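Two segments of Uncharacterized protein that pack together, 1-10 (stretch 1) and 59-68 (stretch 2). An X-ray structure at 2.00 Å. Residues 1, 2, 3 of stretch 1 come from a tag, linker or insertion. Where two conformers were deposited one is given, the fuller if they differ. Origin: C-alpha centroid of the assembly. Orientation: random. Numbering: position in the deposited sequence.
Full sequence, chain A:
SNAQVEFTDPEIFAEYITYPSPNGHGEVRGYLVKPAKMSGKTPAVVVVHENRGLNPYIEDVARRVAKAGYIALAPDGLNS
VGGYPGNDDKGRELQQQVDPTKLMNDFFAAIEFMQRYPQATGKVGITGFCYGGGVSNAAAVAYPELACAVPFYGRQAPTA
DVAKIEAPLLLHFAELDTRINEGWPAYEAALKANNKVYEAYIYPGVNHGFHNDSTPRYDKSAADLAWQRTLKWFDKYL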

# COMPACT_ATOMS: atom_id res chain seq x y z
N SER A 1 14.17 7.00 6.24
CA SER A 1 14.64 7.63 4.97
C SER A 1 13.70 7.27 3.84
O SER A 1 13.31 6.11 3.73
CB SER A 1 16.05 7.15 4.59
OG SER A 1 16.40 7.63 3.29
N ASN A 2 13.41 8.24 2.97
CA ASN A 2 12.57 8.02 1.79
C ASN A 2 13.41 7.93 0.50
O ASN A 2 12.91 8.07 -0.61
CB ASN A 2 11.58 9.17 1.67
CG ASN A 2 10.45 8.89 0.70
OD1 ASN A 2 9.92 7.77 0.61
ND2 ASN A 2 10.03 9.94 -0.01
N ALA A 3 14.72 7.77 0.67
CA ALA A 3 15.63 7.68 -0.46
C ALA A 3 15.30 6.47 -1.29
O ALA A 3 14.76 5.49 -0.78
CB ALA A 3 17.07 7.57 0.04
N GLN A 4 15.58 6.56 -2.60
CA GLN A 4 15.49 5.39 -3.46
C GLN A 4 16.50 4.37 -2.95
O GLN A 4 17.56 4.70 -2.41
CB GLN A 4 15.71 5.65 -4.96
CG GLN A 4 16.70 4.65 -5.58
CD GLN A 4 16.42 4.17 -7.01
OE1 GLN A 4 16.60 2.98 -7.32
NE2 GLN A 4 16.00 5.09 -7.88
N VAL A 5 16.13 3.11 -3.12
CA VAL A 5 16.95 2.00 -2.68
C VAL A 5 17.38 1.22 -3.90
O VAL A 5 16.56 0.72 -4.65
CB VAL A 5 16.14 1.10 -1.72
CG1 VAL A 5 16.97 -0.08 -1.25
CG2 VAL A 5 15.65 1.93 -0.54
N GLU A 6 18.68 1.10 -4.09
CA GLU A 6 19.25 0.36 -5.19
C GLU A 6 18.78 -1.12 -5.10
O GLU A 6 18.71 -1.71 -4.00
CB GLU A 6 20.80 0.53 -5.14
CG GLU A 6 21.50 0.19 -6.42
CD GLU A 6 21.55 1.34 -7.40
OE1 GLU A 6 20.67 1.35 -8.28
OE2 GLU A 6 22.43 2.25 -7.27
N PHE A 7 18.43 -1.73 -6.24
CA PHE A 7 17.98 -3.12 -6.22
C PHE A 7 19.05 -4.05 -5.64
O PHE A 7 18.72 -5.13 -5.13
CB PHE A 7 17.47 -3.60 -7.61
CG PHE A 7 18.54 -3.82 -8.64
CD1 PHE A 7 19.05 -2.75 -9.39
CD2 PHE A 7 19.02 -5.11 -8.89
CE1 PHE A 7 20.02 -2.97 -10.35
CE2 PHE A 7 20.01 -5.33 -9.83
CZ PHE A 7 20.51 -4.25 -10.58
N THR A 8 20.32 -3.63 -5.71
CA THR A 8 21.46 -4.40 -5.20
C THR A 8 21.88 -4.05 -3.77
O THR A 8 22.88 -4.58 -3.28
CB THR A 8 22.71 -4.13 -6.07
OG1 THR A 8 22.94 -2.71 -6.11
CG2 THR A 8 22.51 -4.65 -7.48
N ASP A 9 21.12 -3.19 -3.11
CA ASP A 9 21.44 -2.77 -1.74
C ASP A 9 21.64 -4.00 -0.85
O ASP A 9 20.75 -4.83 -0.71
CB ASP A 9 20.33 -1.86 -1.19
CG ASP A 9 20.68 -1.24 0.15
OD1 ASP A 9 21.22 -1.96 1.01
OD2 ASP A 9 20.38 -0.04 0.35
N PRO A 10 22.83 -4.14 -0.25
CA PRO A 10 23.10 -5.36 0.53
C PRO A 10 22.25 -5.53 1.79
O PRO A 10 22.27 -6.61 2.40
CB PRO A 10 24.60 -5.25 0.88
CG PRO A 10 24.98 -3.84 0.64
CD PRO A 10 24.02 -3.27 -0.37
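Stretch 2 59-68: EDVARRVAKA

Stretch 2 belongs to a helix already under way at Glu-59, with phi/psi values near -62°/-40° and i to i+4 bonds such as Arg-64 N to Asp-60 O (2.9 Å) and Lys-67 N to Arg-63 O (2.9 Å). Stretch 1 has no regular secondary structure; Ala-3 to Glu-6 is extended and crosses the helix, roughly at right angles to its axis by the CA trace, before a type I turn from Glu-6 to Asp-9, closed by Asp-9 N to Glu-6 O at 3.0 Å. The backbones come nearest at Val-5 and Arg-63, whose CA atoms are 6.1 Å apart. The contact buries 494 Å², both sides summed, and the helix offers it Asp-60, Arg-63, Arg-64 and Lys-67, which recur at three- and four-residue spacing along one side of the helix.

Val-5 is the hub. Its CB points toward the helix, and with chi1 at 179° (t) Val-5 CG2 lies 3.7 Å from Lys-67 CG and 3.8 Å from Arg-64 CG, packing on the aliphatic parts of two charged side chains. Its backbone is held as well: Val-5 N donates to Asp-60 OD1 (2.9 Å, 156°), while Val-5 O accepts from Arg-63 NE (2.8 Å, 152°) and, weakly, from Arg-63 NH2 (3.2 Å, 134°). Val-5 O also lies 2.9 Å from Asp-60 OD1, but both are acceptors, so this proximity is not a bond; the two acceptors tolerate it because Val-5 N donates to Asp-60 OD1, Arg-63 NE donates to Val-5 O, and Arg-63 NH2 donates weakly to both.

Asp-60, chi1 -167° (t) and chi2 58°, serves both arginines. Asp-60 OD1 takes a weak bond from Arg-63 NH2 at 3.0 Å, and Asp-60 OD2 receives Arg-64 NE at 2.9 Å and Arg-64 NH2 at 2.8 Å; both pairings include salt bridges. Arg-63 folds through m, t, m, with chi4 at -88°, which puts the carbonyl of Val-5 at the guanidinium edge, near its plane, and Phe-7 CA over one face, 3.7 Å from Arg-63 NE. Arg-64 is straighter: after chi1 at -59° (m), chi2 to chi4 are 177°, -157° and -179°. Its CB points sideways, yet this extension carries Arg-64 NH1 to Asn-2 OD1 (2.9 Å, 138°). Asn-2, a tag residue, points its CB away, and chi1 at -166° (t) with chi2 at 39° brings its end back to that contact.

Lys-67 bends through three m rotamers (-75°, -83°, -76°) before chi4 at -166° (t), bringing Lys-67 NZ to 2.8 Å from Asp-9 OD2 in a salt bridge. Asp-9 points toward the helix with chi1 at -172° (t), so this charged pair links the end of the turn to the helix.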

# COMPACT_ATOMS: atom_id res chain seq x y z
N GLU A 59 8.11 -1.01 -6.87
CA GLU A 59 9.15 -1.96 -6.46
C GLU A 59 10.17 -1.27 -5.55
O GLU A 59 10.63 -1.83 -4.55
CB GLU A 59 9.81 -2.62 -7.68
CG GLU A 59 8.87 -3.57 -8.40
CD GLU A 59 9.53 -4.31 -9.56
OE1 GLU A 59 10.49 -3.77 -10.13
OE2 GLU A 59 9.07 -5.41 -9.92
N ASP A 60 10.53 -0.03 -5.90
CA ASP A 60 11.44 0.73 -5.06
C ASP A 60 10.81 0.97 -3.67
O ASP A 60 11.48 0.84 -2.66
CB ASP A 60 11.80 2.07 -5.70
CG ASP A 60 12.97 2.73 -5.02
OD1 ASP A 60 14.07 2.12 -4.97
OD2 ASP A 60 12.84 3.88 -4.59
N VAL A 61 9.52 1.30 -3.63
CA VAL A 61 8.86 1.54 -2.35
C VAL A 61 8.94 0.28 -1.48
O VAL A 61 9.18 0.37 -0.28
CB VAL A 61 7.41 2.02 -2.53
CG1 VAL A 61 6.67 2.05 -1.20
CG2 VAL A 61 7.42 3.41 -3.16
N ALA A 62 8.75 -0.89 -2.10
CA ALA A 62 8.85 -2.15 -1.38
C ALA A 62 10.24 -2.29 -0.76
O ALA A 62 10.37 -2.70 0.41
CB ALA A 62 8.52 -3.31 -2.28
N ARG A 63 11.27 -1.92 -1.50
CA ARG A 63 12.62 -1.95 -0.97
C ARG A 63 12.81 -0.95 0.17
O ARG A 63 13.49 -1.25 1.15
CB ARG A 63 13.66 -1.74 -2.07
CG ARG A 63 13.70 -2.86 -3.10
CD ARG A 63 14.92 -2.74 -4.02
NE ARG A 63 14.89 -1.55 -4.86
CZ ARG A 63 14.33 -1.47 -6.06
NH1 ARG A 63 13.67 -2.50 -6.59
NH2 ARG A 63 14.39 -0.33 -6.73
N ARG A 64 12.18 0.22 0.08
CA ARG A 64 12.25 1.21 1.18
C ARG A 64 11.62 0.66 2.46
O ARG A 64 12.12 0.89 3.55
CB ARG A 64 11.55 2.51 0.82
CG ARG A 64 12.12 3.19 -0.42
CD ARG A 64 11.33 4.44 -0.77
NE ARG A 64 11.49 4.77 -2.18
CZ ARG A 64 10.93 5.81 -2.77
NH1 ARG A 64 10.22 6.70 -2.07
NH2 ARG A 64 11.12 5.99 -4.08
N VAL A 65 10.53 -0.08 2.32
CA VAL A 65 9.90 -0.73 3.45
C VAL A 65 10.83 -1.75 4.10
O VAL A 65 10.92 -1.83 5.33
CB VAL A 65 8.56 -1.39 3.04
CG1 VAL A 65 7.98 -2.20 4.19
CG2 VAL A 65 7.56 -0.31 2.61
N ALA A 66 11.49 -2.56 3.28
CA ALA A 66 12.43 -3.54 3.80
C ALA A 66 13.63 -2.86 4.47
O ALA A 66 14.15 -3.37 5.46
CB ALA A 66 12.89 -4.50 2.71
N LYS A 67 14.10 -1.75 3.91
CA LYS A 67 15.20 -0.99 4.54
C LYS A 67 14.80 -0.51 5.93
O LYS A 67 15.64 -0.38 6.79
CB LYS A 67 15.60 0.23 3.71
CG LYS A 67 16.41 -0.11 2.48
CD LYS A 67 17.88 -0.28 2.79
CE LYS A 67 18.56 1.06 3.00
NZ LYS A 67 20.03 0.86 2.96
N ALA A 68 13.51 -0.22 6.11
CA ALA A 68 13.00 0.24 7.40
C ALA A 68 12.83 -0.91 8.39
O ALA A 68 12.48 -0.67 9.54
CB ALA A 68 11.69 1.00 7.22
O HOH W 1 12.49 3.54 4.26